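Local atomic coordinates of 4-hydroxythreonine-4-phosphate dehydrogenase (Legionella pneumophila subsp. pneumophila, PDB entry 6XMY), a protein that probably catalyses the NAD(P)-dependent oxidation of 4-(phosphooxy)-L-threonine, a late step in the biosynthesis of pyridoxine 5'-phosphate. Residues Leu13-Glu18 / Glu101-Gly106; Gln94-Val99 / Ala126-Ala131; Thr120-Lys125 / Thr295-Gly300; Met153-Ser158 / Ala283-Leu288. One frame throughout, in Å; residues are numbered along the deposited sequence.

Contact 1: residues Leu13-Glu18 / Glu101-Gly106; sequences LISSGE and ELLTLG
L102 reaches from the helix into the bend where strand 12-15 gives way to the loop S16-E18. Its CB lies against the hydroxyl of S15, 3.7 Å from OG, while one methyl, CD1, runs on past that serine to the backbone of G17, 3.6 Å from the amide N. The first torsion (chi1 -54°) sets CG beside the backbone N, and from there an extended second torsion carries CD1 on to G17. The same CD1 also approaches S16 OG at 3.9 Å; that hydroxyl is spoken for by the carbonyl of L40 on strand 37-41. S15 turns its side chain to the helix, OG anti to the backbone N, and there OG meets L103 CD1 as well as L102. Both leucines meet OG from the helix side, and a small serine lets the helix come close; OG also accepts a weak hydrogen bond from G17 N at 3.3 Å across the start of the turn. Strand 12-15 pairs with 37-41 and 117-120 in a parallel sheet, and helix 96-111 covers it running roughly antiparallel, the segments at 159° with axes 8.8 Å apart, in the layered alpha/beta manner of the PdxA family. G17 has a positive phi (75°), readily adopted by glycine. The narrow point is at G106, which has no side chain and lets the CD2 methyl of L13 rest directly on its CA, at 3.7 Å. L13, which also touches L109, continues the apolar seam along the helix, whereas L103 leads on to H138 and F141 of helix 138-145.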
loop_
_atom_site.group_PDB
_atom_site.type_symbol
_atom_site.label_atom_id
_atom_site.label_comp_id
_atom_site.label_asym_id
_atom_site.label_seq_id
_atom_site.Cartn_x
_atom_site.Cartn_y
_atom_site.Cartn_z
ATOM N N LEU A 13 5.405 -2.576 -12.692
ATOM C CA LEU A 13 6.663 -1.982 -12.247
ATOM C C LEU A 13 6.757 -2.093 -10.732
ATOM O O LEU A 13 5.829 -1.691 -10.025
ATOM C CB LEU A 13 6.716 -0.515 -12.672
ATOM C CG LEU A 13 8.051 0.211 -12.577
ATOM C CD1 LEU A 13 9.097 -0.483 -13.443
ATOM C CD2 LEU A 13 7.867 1.674 -12.993
ATOM N N ILE A 14 7.864 -2.645 -10.235
ATOM C CA ILE A 14 8.040 -2.887 -8.803
ATOM C C ILE A 14 9.132 -1.963 -8.294
ATOM O O ILE A 14 10.292 -2.088 -8.706
ATOM C CB ILE A 14 8.418 -4.349 -8.505
ATOM C CG1 ILE A 14 7.631 -5.330 -9.377
ATOM C CG2 ILE A 14 8.272 -4.653 -6.996
ATOM C CD1 ILE A 14 6.144 -5.271 -9.228
ATOM N N SER A 15 8.782 -1.035 -7.405
ATOM C CA SER A 15 9.822 -0.289 -6.700
ATOM C C SER A 15 10.451 -1.178 -5.640
ATOM O O SER A 15 9.759 -1.663 -4.740
ATOM C CB SER A 15 9.258 0.960 -6.041
ATOM O OG SER A 15 10.178 1.419 -5.067
ATOM N N SER A 16 11.755 -1.398 -5.738
ATOM C CA SER A 16 12.444 -2.257 -4.784
ATOM C C SER A 16 12.678 -1.605 -3.420
ATOM O O SER A 16 13.165 -2.287 -2.516
ATOM C CB SER A 16 13.741 -2.802 -5.394
ATOM O OG SER A 16 14.675 -1.768 -5.657
ATOM N N GLY A 17 12.346 -0.323 -3.244
ATOM C CA GLY A 17 12.242 0.249 -1.909
ATOM C C GLY A 17 13.588 0.527 -1.247
ATOM O O GLY A 17 14.607 0.758 -1.904
ATOM N N GLU A 18 13.568 0.544 0.084
ATOM C CA GLU A 18 14.768 0.834 0.861
ATOM C C GLU A 18 15.834 -0.228 0.592
ATOM O O GLU A 18 15.584 -1.416 0.827
ATOM C CB GLU A 18 14.408 0.888 2.347
ATOM C CG GLU A 18 15.600 0.805 3.285
ATOM C CD GLU A 18 16.664 1.838 3.003
ATOM O OE1 GLU A 18 17.852 1.456 2.968
ATOM O OE2 GLU A 18 16.330 3.025 2.813
ATOM N N GLU A 101 13.859 8.519 -5.889
ATOM C CA GLU A 101 13.903 8.405 -7.347
ATOM C C GLU A 101 13.095 7.208 -7.825
ATOM O O GLU A 101 12.395 7.294 -8.838
ATOM C CB GLU A 101 15.343 8.315 -7.853
ATOM C CG GLU A 101 15.455 8.514 -9.370
ATOM C CD GLU A 101 15.136 9.931 -9.799
ATOM O OE1 GLU A 101 15.384 10.861 -9.008
ATOM O OE2 GLU A 101 14.615 10.108 -10.922
ATOM N N LEU A 102 13.163 6.089 -7.099
ATOM C CA LEU A 102 12.328 4.941 -7.439
ATOM C C LEU A 102 10.851 5.313 -7.403
ATOM O O LEU A 102 10.086 4.942 -8.302
ATOM C CB LEU A 102 12.582 3.789 -6.462
ATOM C CG LEU A 102 14.016 3.281 -6.258
ATOM C CD1 LEU A 102 14.010 2.085 -5.308
ATOM C CD2 LEU A 102 14.680 2.916 -7.587
ATOM N N LEU A 103 10.428 6.047 -6.369
ATOM C CA LEU A 103 9.025 6.440 -6.258
ATOM C C LEU A 103 8.628 7.401 -7.374
ATOM O O LEU A 103 7.541 7.280 -7.961
ATOM C CB LEU A 103 8.763 7.094 -4.898
ATOM C CG LEU A 103 8.360 6.190 -3.729
ATOM C CD1 LEU A 103 9.219 4.955 -3.634
ATOM C CD2 LEU A 103 8.372 6.961 -2.418
ATOM N N THR A 104 9.489 8.380 -7.662
ATOM C CA THR A 104 9.169 9.398 -8.658
ATOM C C THR A 104 9.164 8.789 -10.047
ATOM O O THR A 104 8.228 8.992 -10.831
ATOM C CB THR A 104 10.194 10.536 -8.568
ATOM O OG1 THR A 104 10.212 11.064 -7.235
ATOM C CG2 THR A 104 9.860 11.658 -9.560
ATOM N N LEU A 105 10.187 8.003 -10.359
ATOM C CA LEU A 105 10.234 7.333 -11.650
ATOM C C LEU A 105 9.094 6.331 -11.792
ATOM O O LEU A 105 8.459 6.251 -12.850
ATOM C CB LEU A 105 11.595 6.665 -11.811
ATOM C CG LEU A 105 12.065 6.163 -13.159
ATOM C CD1 LEU A 105 11.956 7.232 -14.246
ATOM C CD2 LEU A 105 13.504 5.690 -12.969
ATOM N N GLY A 106 8.780 5.593 -10.726
ATOM C CA GLY A 106 7.681 4.639 -10.797
ATOM C C GLY A 106 6.343 5.303 -11.065
ATOM O O GLY A 106 5.566 4.850 -11.913
#

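Contact 2: residues Gln94-Val99 / Ala126-Ala131; sequences QNAAYV and ANINAA
A small apolar helix-helix contact joins the N-terminal turn of helix 96-111 to the short helix 125-130, close behind the loop that carries V123 of the NAD site. A96 is its centre: the backbones come within 5.0 Å, CA of A96 to CA of I128, a separation that suits a residue as small as alanine. The A96 methyl points into the other helix, its CB 3.5 Å from CB of A131, tighter than an ordinary methyl contact, and 3.9 Å from the CA of I128. A131, just past the end of its helix, meets it as another bare methyl. One turn on from A96, V99 reaches across with CG1, anti to its backbone N (chi1 172°), to the CD1 methyl that I128 presents at 4.0 Å in one of its two conformers; there the two side chains cross at about a right angle. V99 also touches P19, and V99 and I128 both pack on V123 of that loop. No hydrogen bond spans the two segments. With mostly methyl groups and backbone meeting at its centre, including the carbonyl O of N127 near A96 CB, the contact rests on shape and the burial of apolar surface, and the alanines set how closely the helices approach.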
loop_
_atom_site.group_PDB
_atom_site.type_symbol
_atom_site.label_atom_id
_atom_site.label_comp_id
_atom_site.label_asym_id
_atom_site.label_seq_id
_atom_site.Cartn_x
_atom_site.Cartn_y
_atom_site.Cartn_z
ATOM N N GLN A 94 22.490 8.708 2.674
ATOM C CA GLN A 94 22.919 9.102 1.341
ATOM C C GLN A 94 22.144 8.393 0.241
ATOM O O GLN A 94 22.171 8.853 -0.902
ATOM C CB GLN A 94 24.410 8.853 1.163
ATOM C CG GLN A 94 25.272 9.805 1.946
ATOM C CD GLN A 94 26.727 9.636 1.613
ATOM O OE1 GLN A 94 27.083 9.401 0.459
ATOM N NE2 GLN A 94 27.582 9.731 2.623
ATOM N N ASN A 95 21.469 7.285 0.554
ATOM C CA ASN A 95 20.661 6.561 -0.417
ATOM C C ASN A 95 19.177 6.890 -0.320
ATOM O O ASN A 95 18.364 6.235 -0.982
ATOM C CB ASN A 95 20.907 5.053 -0.318
ATOM C CG ASN A 95 22.225 4.643 -0.945
ATOM O OD1 ASN A 95 22.701 5.293 -1.885
ATOM N ND2 ASN A 95 22.816 3.557 -0.459
ATOM N N ALA A 96 18.807 7.900 0.473
ATOM C CA ALA A 96 17.404 8.301 0.542
ATOM C C ALA A 96 16.934 8.889 -0.782
ATOM O O ALA A 96 15.817 8.607 -1.230
ATOM C CB ALA A 96 17.197 9.307 1.666
ATOM N N ALA A 97 17.767 9.718 -1.421
ATOM C CA ALA A 97 17.378 10.286 -2.708
ATOM C C ALA A 97 17.156 9.200 -3.755
ATOM O O ALA A 97 16.266 9.325 -4.610
ATOM C CB ALA A 97 18.425 11.300 -3.170
ATOM N N TYR A 98 17.939 8.126 -3.692
ATOM C CA TYR A 98 17.731 6.986 -4.574
ATOM C C TYR A 98 16.342 6.394 -4.383
ATOM O O TYR A 98 15.630 6.118 -5.362
ATOM C CB TYR A 98 18.816 5.947 -4.298
ATOM C CG TYR A 98 18.479 4.520 -4.651
ATOM C CD1 TYR A 98 18.655 4.037 -5.942
ATOM C CD2 TYR A 98 17.992 3.648 -3.687
ATOM C CE1 TYR A 98 18.362 2.720 -6.256
ATOM C CE2 TYR A 98 17.700 2.333 -3.993
ATOM C CZ TYR A 98 17.889 1.872 -5.280
ATOM O OH TYR A 98 17.604 0.562 -5.593
ATOM N N VAL A 99 15.929 6.195 -3.122
ATOM C CA VAL A 99 14.597 5.660 -2.851
ATOM C C VAL A 99 13.531 6.575 -3.433
ATOM O O VAL A 99 12.578 6.120 -4.082
ATOM C CB VAL A 99 14.395 5.429 -1.341
ATOM C CG1 VAL A 99 12.946 5.060 -1.063
ATOM C CG2 VAL A 99 15.346 4.338 -0.831
ATOM N N ALA A 126 11.907 7.019 8.410
ATOM C CA ALA A 126 12.835 7.846 9.177
ATOM C C ALA A 126 14.127 8.108 8.418
ATOM O O ALA A 126 14.667 9.218 8.481
ATOM C CB ALA A 126 13.132 7.220 10.537
ATOM N N ASN A 127 14.658 7.100 7.715
ATOM C CA ASN A 127 15.888 7.318 6.953
ATOM C C ASN A 127 15.701 8.421 5.920
ATOM O O ASN A 127 16.592 9.255 5.722
ATOM C CB ASN A 127 16.347 6.027 6.270
ATOM C CG ASN A 127 17.722 6.168 5.615
ATOM O OD1 ASN A 127 17.886 5.980 4.409
ATOM N ND2 ASN A 127 18.711 6.504 6.415
ATOM N N ILE A 128 14.537 8.444 5.260
ATOM C CA ILE A 128 14.264 9.486 4.276
ATOM C C ILE A 128 14.203 10.852 4.950
ATOM O O ILE A 128 14.800 11.828 4.472
ATOM C CB ILE A 128 12.984 9.152 3.490
ATOM C CG1 ILE A 128 13.221 7.893 2.647
ATOM C CG2 ILE A 128 12.547 10.335 2.631
ATOM C CD1 ILE A 128 11.974 7.221 2.174
ATOM N N ASN A 129 13.496 10.940 6.079
ATOM C CA ASN A 129 13.428 12.204 6.803
ATOM C C ASN A 129 14.793 12.613 7.346
ATOM O O ASN A 129 15.126 13.805 7.364
ATOM C CB ASN A 129 12.400 12.109 7.928
ATOM C CG ASN A 129 10.968 12.167 7.411
ATOM O OD1 ASN A 129 10.433 13.247 7.139
ATOM N ND2 ASN A 129 10.345 11.008 7.264
ATOM N N ALA A 130 15.598 11.643 7.792
ATOM C CA ALA A 130 16.922 11.964 8.326
ATOM C C ALA A 130 17.814 12.590 7.265
ATOM O O ALA A 130 18.698 13.392 7.589
ATOM C CB ALA A 130 17.578 10.716 8.919
ATOM N N ALA A 131 17.586 12.254 5.998
ATOM C CA ALA A 131 18.331 12.846 4.898
ATOM C C ALA A 131 17.832 14.231 4.528
ATOM O O ALA A 131 18.417 14.860 3.641
ATOM C CB ALA A 131 18.264 11.940 3.674
#

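Contact 3: residues Thr120-Lys125 / Thr295-Gly300; sequences TAPVHK and TSVDHG. With NAD (nicotinamide-adenine-dinucleotide), chain B.
The NAD site is built where the loop after strand 117-120 lies beside strand 294-297 and the turn that follows it. T120 and S296 form a parallel bridge: T120 N donates to T295 O at 2.9 Å, and V297 N returns a long, weak bond to T120 O. Beyond the strands P122 packs against the turn, its CD 3.7 Å from V297 CG2 and its CG 3.2 Å from the carbonyl O of G300; a rigid proline suits a place packed this closely on backbone. The cofactor bridges both sides. V123 N grips the carboxamide oxygen O7N at 3.0 Å, nearly straight (167°), and K125, its chain bent at the tip (chi4 63°), in one conformer places NZ 2.8 Å from ribose O2D. From the other segment G300 N binds phosphate oxygen O2A at 2.8 Å, and glycine leaves room here for the nicotinamide ribose. The H299 ring lies between V297 CB on one face and adenine N6A on the other; its ND1 donates to G300 O, which lies in the ring plane, at 2.9 Å. T120 OG1 is hydrogen-bonded to R294; helix 314-328 packs on V297 and A121, helix 138-145 on T120 and V123, and strand 284-288 flanks T295 and S296.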
loop_
_atom_site.group_PDB
_atom_site.type_symbol
_atom_site.label_atom_id
_atom_site.label_comp_id
_atom_site.label_asym_id
_atom_site.label_seq_id
_atom_site.Cartn_x
_atom_site.Cartn_y
_atom_site.Cartn_z
ATOM N N THR A 120 4.911 -1.424 -4.593
ATOM C CA THR A 120 5.984 -0.866 -3.779
ATOM C C THR A 120 6.464 -1.854 -2.723
ATOM O O THR A 120 5.687 -2.289 -1.861
ATOM C CB THR A 120 5.575 0.451 -3.124
ATOM O OG1 THR A 120 4.433 0.230 -2.296
ATOM C CG2 THR A 120 5.218 1.481 -4.167
ATOM N N ALA A 121 7.755 -2.149 -2.759
ATOM C CA ALA A 121 8.434 -2.790 -1.651
ATOM C C ALA A 121 8.604 -1.749 -0.539
ATOM O O ALA A 121 8.404 -0.555 -0.760
ATOM C CB ALA A 121 9.771 -3.358 -2.139
ATOM N N PRO A 122 8.956 -2.161 0.682
ATOM C CA PRO A 122 8.896 -1.208 1.796
ATOM C C PRO A 122 10.039 -0.203 1.772
ATOM O O PRO A 122 11.141 -0.490 1.297
ATOM C CB PRO A 122 8.984 -2.105 3.037
ATOM C CG PRO A 122 9.701 -3.336 2.564
ATOM C CD PRO A 122 9.270 -3.530 1.135
ATOM N N VAL A 123 9.748 1.000 2.278
ATOM C CA VAL A 123 10.738 2.052 2.465
ATOM C C VAL A 123 10.825 2.387 3.948
ATOM O O VAL A 123 9.892 2.160 4.717
ATOM C CB VAL A 123 10.438 3.317 1.632
ATOM C CG1 VAL A 123 10.339 2.974 0.156
ATOM C CG2 VAL A 123 9.168 3.981 2.114
ATOM N N HIS A 124 11.966 2.930 4.343
ATOM C CA HIS A 124 12.206 3.329 5.723
ATOM C C HIS A 124 11.949 4.826 5.832
ATOM O O HIS A 124 12.735 5.636 5.331
ATOM C CB HIS A 124 13.629 2.981 6.135
ATOM C CG HIS A 124 13.821 2.985 7.609
ATOM N ND1 HIS A 124 14.046 4.144 8.320
ATOM C CD2 HIS A 124 13.779 1.979 8.510
ATOM C CE1 HIS A 124 14.147 3.843 9.605
ATOM N NE2 HIS A 124 13.996 2.537 9.744
ATOM N N LYS A 125 10.846 5.194 6.484
ATOM C CA LYS A 125 10.430 6.593 6.505
ATOM C C LYS A 125 11.438 7.468 7.239
ATOM O O LYS A 125 11.795 8.552 6.764
ATOM C CB LYS A 125 9.039 6.724 7.122
ATOM C CG LYS A 125 7.952 5.960 6.393
ATOM C CD LYS A 125 6.613 6.191 7.070
ATOM C CE LYS A 125 5.488 5.369 6.459
ATOM N NZ LYS A 125 5.712 3.905 6.599
ATOM N N THR A 295 -0.236 -0.849 -5.556
ATOM C CA THR A 295 -0.339 -1.734 -4.404
ATOM C C THR A 295 1.002 -1.777 -3.687
ATOM O O THR A 295 2.015 -1.245 -4.159
ATOM C CB THR A 295 -0.762 -3.149 -4.814
ATOM O OG1 THR A 295 0.248 -3.720 -5.654
ATOM C CG2 THR A 295 -2.088 -3.120 -5.555
ATOM N N SER A 296 1.000 -2.456 -2.543
ATOM C CA SER A 296 2.149 -2.434 -1.655
ATOM C C SER A 296 2.106 -3.640 -0.733
ATOM O O SER A 296 1.034 -4.177 -0.421
ATOM C CB SER A 296 2.138 -1.151 -0.830
ATOM O OG SER A 296 3.260 -1.088 0.029
ATOM N N VAL A 297 3.296 -4.018 -0.255
ATOM C CA VAL A 297 3.367 -4.913 0.888
ATOM C C VAL A 297 2.699 -4.255 2.086
ATOM O O VAL A 297 2.535 -3.031 2.151
ATOM C CB VAL A 297 4.820 -5.273 1.225
ATOM C CG1 VAL A 297 5.438 -6.096 0.108
ATOM C CG2 VAL A 297 5.630 -4.013 1.531
ATOM N N ASP A 298 2.310 -5.087 3.054
ATOM C CA ASP A 298 1.688 -4.626 4.292
ATOM C C ASP A 298 2.668 -4.632 5.459
ATOM O O ASP A 298 2.262 -4.774 6.618
ATOM C CB ASP A 298 0.451 -5.457 4.631
ATOM C CG ASP A 298 0.803 -6.821 5.171
ATOM O OD1 ASP A 298 1.906 -7.321 4.867
ATOM O OD2 ASP A 298 -0.014 -7.389 5.929
ATOM N N HIS A 299 3.956 -4.489 5.177
ATOM C CA HIS A 299 4.975 -4.575 6.205
ATOM C C HIS A 299 6.091 -3.607 5.862
ATOM O O HIS A 299 6.123 -3.017 4.779
ATOM C CB HIS A 299 5.508 -6.002 6.345
ATOM C CG HIS A 299 6.131 -6.535 5.091
ATOM N ND1 HIS A 299 7.350 -6.091 4.623
ATOM C CD2 HIS A 299 5.710 -7.480 4.214
ATOM C CE1 HIS A 299 7.652 -6.735 3.509
ATOM N NE2 HIS A 299 6.674 -7.583 3.237
ATOM N N GLY A 300 7.025 -3.473 6.791
ATOM C CA GLY A 300 8.124 -2.547 6.669
ATOM C C GLY A 300 9.402 -3.190 6.184
ATOM O O GLY A 300 9.409 -4.291 5.613
HETATM P PA NAD B . 8.309 -3.887 9.961
HETATM O O1A NAD B . 9.673 -3.544 9.394
HETATM O O2A NAD B . 7.195 -4.675 9.305
HETATM O O5B NAD B . 8.813 -4.855 11.293
HETATM C C5B NAD B . 7.713 -5.319 12.040
HETATM C C4B NAD B . 7.920 -6.800 12.409
HETATM O O4B NAD B . 7.518 -7.611 11.281
HETATM C C3B NAD B . 9.431 -7.059 12.665
HETATM O O3B NAD B . 9.477 -8.011 13.713
HETATM C C2B NAD B . 9.908 -7.616 11.292
HETATM O O2B NAD B . 10.978 -8.509 11.404
HETATM C C1B NAD B . 8.633 -8.401 10.850
HETATM N N9A NAD B . 8.473 -8.461 9.400
HETATM C C8A NAD B . 8.198 -7.431 8.483
HETATM N N7A NAD B . 8.095 -7.873 7.241
HETATM C C5A NAD B . 8.290 -9.245 7.330
HETATM C C6A NAD B . 8.306 -10.271 6.364
HETATM N N6A NAD B . 8.074 -9.978 5.057
HETATM N N1A NAD B . 8.534 -11.565 6.740
HETATM C C2A NAD B . 8.748 -11.800 8.071
HETATM N N3A NAD B . 8.768 -10.933 9.100
HETATM C C4A NAD B . 8.530 -9.642 8.680
HETATM O O3 NAD B . 7.714 -2.450 10.419
HETATM P PN NAD B . 8.212 -1.480 11.569
HETATM O O1N NAD B . 7.059 -0.767 12.232
HETATM O O2N NAD B . 9.425 -2.046 12.230
HETATM O O5D NAD B . 8.892 -0.113 10.666
HETATM C C5D NAD B . 10.062 -0.387 9.968
HETATM C C4D NAD B . 10.165 0.646 8.844
HETATM O O4D NAD B . 9.283 0.217 7.775
HETATM C C3D NAD B . 9.630 2.038 9.326
HETATM O O3D NAD B . 10.418 2.995 8.679
HETATM C C2D NAD B . 8.182 2.058 8.784
HETATM O O2D NAD B . 7.690 3.330 8.467
HETATM C C1D NAD B . 8.461 1.328 7.440
HETATM N N1N NAD B . 7.205 0.762 6.841
HETATM C C2N NAD B . 7.060 0.942 5.491
HETATM C C3N NAD B . 5.931 0.448 4.834
HETATM C C7N NAD B . 5.885 0.687 3.372
HETATM O O7N NAD B . 6.820 1.239 2.789
HETATM N N7N NAD B . 4.764 0.235 2.706
HETATM C C4N NAD B . 4.938 -0.236 5.561
HETATM C C5N NAD B . 5.124 -0.414 6.944
HETATM C C6N NAD B . 6.269 0.102 7.584
#

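Contact 4: residues Met153-Ser158 / Ala283-Leu288; sequences MMLACS and AVNITL. With SO4 (sulfate ion), chain C.
An antiparallel strand pair at the middle of the molecule, 152-156 against 284-288, carries N285, a predicted substrate-binding residue, on one face. M154 and I286 form a hydrogen-bonded pair, M154 N to I286 O at 3.0 Å and I286 N to M154 O at 2.8 Å, the latter almost straight (175°); A156 and V284 form the next. Between them, L155 and N285 face each other as a non-hydrogen-bonded pair, where the CA of L155 comes 3.2 Å from V284 O in a CA-H...O contact. N285 extends with CG anti to its backbone N (chi1 164°). L155 and M153 each have two conformers; in one, L155 CD1 lies against the asparagine CB, and in one the M153 chain crosses N285 at about a right angle, CG 3.6 Å from OD1. ND2 donates to sulfate O1 at 2.9 Å. T139, H138 and R294 also hydrogen-bond the sulfate, which probably came from the crystallisation liquor but may mark the pocket; an asparagine can offer an N-H there without a charge. These strands link the two alpha/beta halves of the PdxA fold: 284-288 pairs onward with 294-297, and 152-156 with 161-164. On the apolar face M154 and I286 lie side by side, M154 CE 3.7 Å from I286 CG2. M154 CB meets L288 CD1, and both side chains touch L190 of helix 180-197. C157 and A283 touch through their CB atoms.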
loop_
_atom_site.group_PDB
_atom_site.type_symbol
_atom_site.label_atom_id
_atom_site.label_comp_id
_atom_site.label_asym_id
_atom_site.label_seq_id
_atom_site.Cartn_x
_atom_site.Cartn_y
_atom_site.Cartn_z
ATOM N N MET A 153 -5.865 4.928 1.898
ATOM C CA MET A 153 -5.092 3.724 2.169
ATOM C C MET A 153 -6.049 2.632 2.626
ATOM O O MET A 153 -6.782 2.805 3.610
ATOM C CB MET A 153 -4.053 3.973 3.259
ATOM C CG MET A 153 -3.394 2.690 3.762
ATOM S SD MET A 153 -2.273 2.920 5.158
ATOM C CE MET A 153 -1.135 4.122 4.471
ATOM N N MET A 154 -6.046 1.513 1.917
ATOM C CA MET A 154 -6.892 0.383 2.272
ATOM C C MET A 154 -6.030 -0.863 2.308
ATOM O O MET A 154 -5.355 -1.180 1.328
ATOM C CB MET A 154 -8.056 0.201 1.292
ATOM C CG MET A 154 -8.990 -0.929 1.692
ATOM S SD MET A 154 -10.356 -1.164 0.549
ATOM C CE MET A 154 -9.543 -1.990 -0.810
ATOM N N LEU A 155 -6.017 -1.549 3.435
ATOM C CA LEU A 155 -5.407 -2.869 3.496
ATOM C C LEU A 155 -6.471 -3.927 3.234
ATOM O O LEU A 155 -7.622 -3.800 3.676
ATOM C CB LEU A 155 -4.689 -3.099 4.832
ATOM C CG LEU A 155 -3.220 -2.626 4.841
ATOM C CD1 LEU A 155 -3.108 -1.102 4.751
ATOM C CD2 LEU A 155 -2.463 -3.151 6.055
ATOM N N ALA A 156 -6.088 -4.963 2.498
ATOM C CA ALA A 156 -7.047 -5.944 2.019
ATOM C C ALA A 156 -6.471 -7.341 2.147
ATOM O O ALA A 156 -5.327 -7.588 1.755
ATOM C CB ALA A 156 -7.410 -5.670 0.555
ATOM N N CYS A 157 -7.273 -8.244 2.694
ATOM C CA CYS A 157 -6.975 -9.667 2.727
ATOM C C CYS A 157 -8.304 -10.403 2.611
ATOM O O CYS A 157 -9.368 -9.782 2.555
ATOM C CB CYS A 157 -6.211 -10.043 4.001
ATOM S SG CYS A 157 -7.096 -9.640 5.542
ATOM N N SER A 158 -8.247 -11.737 2.574
ATOM C CA SER A 158 -9.486 -12.498 2.434
ATOM C C SER A 158 -10.427 -12.281 3.618
ATOM O O SER A 158 -11.650 -12.371 3.458
ATOM C CB SER A 158 -9.189 -13.985 2.244
ATOM O OG SER A 158 -8.732 -14.558 3.450
ATOM N N ALA A 283 -1.885 -9.913 3.185
ATOM C CA ALA A 283 -2.571 -8.644 3.014
ATOM C C ALA A 283 -1.791 -7.701 2.108
ATOM O O ALA A 283 -0.557 -7.750 2.025
ATOM C CB ALA A 283 -2.814 -7.977 4.367
ATOM N N VAL A 284 -2.540 -6.828 1.439
ATOM C CA VAL A 284 -2.019 -5.871 0.477
ATOM C C VAL A 284 -2.496 -4.490 0.886
ATOM O O VAL A 284 -3.663 -4.311 1.246
ATOM C CB VAL A 284 -2.543 -6.194 -0.934
ATOM C CG1 VAL A 284 -2.073 -5.147 -1.953
ATOM C CG2 VAL A 284 -2.111 -7.598 -1.349
ATOM N N ASN A 285 -1.592 -3.519 0.835
ATOM C CA ASN A 285 -1.933 -2.114 0.991
ATOM C C ASN A 285 -2.163 -1.573 -0.410
ATOM O O ASN A 285 -1.259 -1.612 -1.249
ATOM C CB ASN A 285 -0.787 -1.395 1.713
ATOM C CG ASN A 285 -0.836 0.125 1.594
ATOM O OD1 ASN A 285 -1.841 0.720 1.185
ATOM N ND2 ASN A 285 0.276 0.761 1.956
ATOM N N ILE A 286 -3.386 -1.144 -0.688
ATOM C CA ILE A 286 -3.724 -0.580 -1.987
ATOM C C ILE A 286 -4.147 0.868 -1.792
ATOM O O ILE A 286 -4.925 1.176 -0.878
ATOM C CB ILE A 286 -4.795 -1.404 -2.717
ATOM C CG1 ILE A 286 -5.111 -0.756 -4.061
ATOM C CG2 ILE A 286 -6.046 -1.549 -1.893
ATOM C CD1 ILE A 286 -5.908 -1.616 -4.908
ATOM N N THR A 287 -3.624 1.757 -2.640
ATOM C CA THR A 287 -3.987 3.164 -2.587
ATOM C C THR A 287 -5.141 3.409 -3.551
ATOM O O THR A 287 -5.037 3.104 -4.747
ATOM C CB THR A 287 -2.803 4.053 -2.957
ATOM O OG1 THR A 287 -1.710 3.790 -2.070
ATOM C CG2 THR A 287 -3.202 5.516 -2.858
ATOM N N LEU A 288 -6.238 3.958 -3.034
ATOM C CA LEU A 288 -7.408 4.272 -3.841
ATOM C C LEU A 288 -7.424 5.754 -4.178
ATOM O O LEU A 288 -7.134 6.597 -3.323
ATOM C CB LEU A 288 -8.680 3.937 -3.063
ATOM C CG LEU A 288 -8.687 2.569 -2.395
ATOM C CD1 LEU A 288 -9.987 2.393 -1.623
ATOM C CD2 LEU A 288 -8.469 1.439 -3.405
HETATM S S SO4 C . 2.510 3.931 2.690
HETATM O O1 SO4 C . 1.929 3.154 1.597
HETATM O O2 SO4 C . 3.939 4.100 2.447
HETATM O O3 SO4 C . 1.885 5.252 2.697
HETATM O O4 SO4 C . 2.333 3.283 4.000
#

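Contacts 1, 2 and 3 form one continuous body, with centres 11 to 15 Å apart, while contact 4 lies 12 Å from contact 3, centre to centre, and does not touch the first two. Helix 96-111 serves contacts 1 and 2. Strand 12-15 of contact 1 neighbours strand 117-120, which leads into contact 3, and strand 294-297 passes the pairing on to 284-288 of contact 4. Along the chain the segments of contact 2 alternate with those of contacts 1 and 3; both segments of contact 4 fall between those of contact 3. Late strands therefore return to the centre beside early ones, bringing the NAD-binding loops and the predicted substrate residue N285 together.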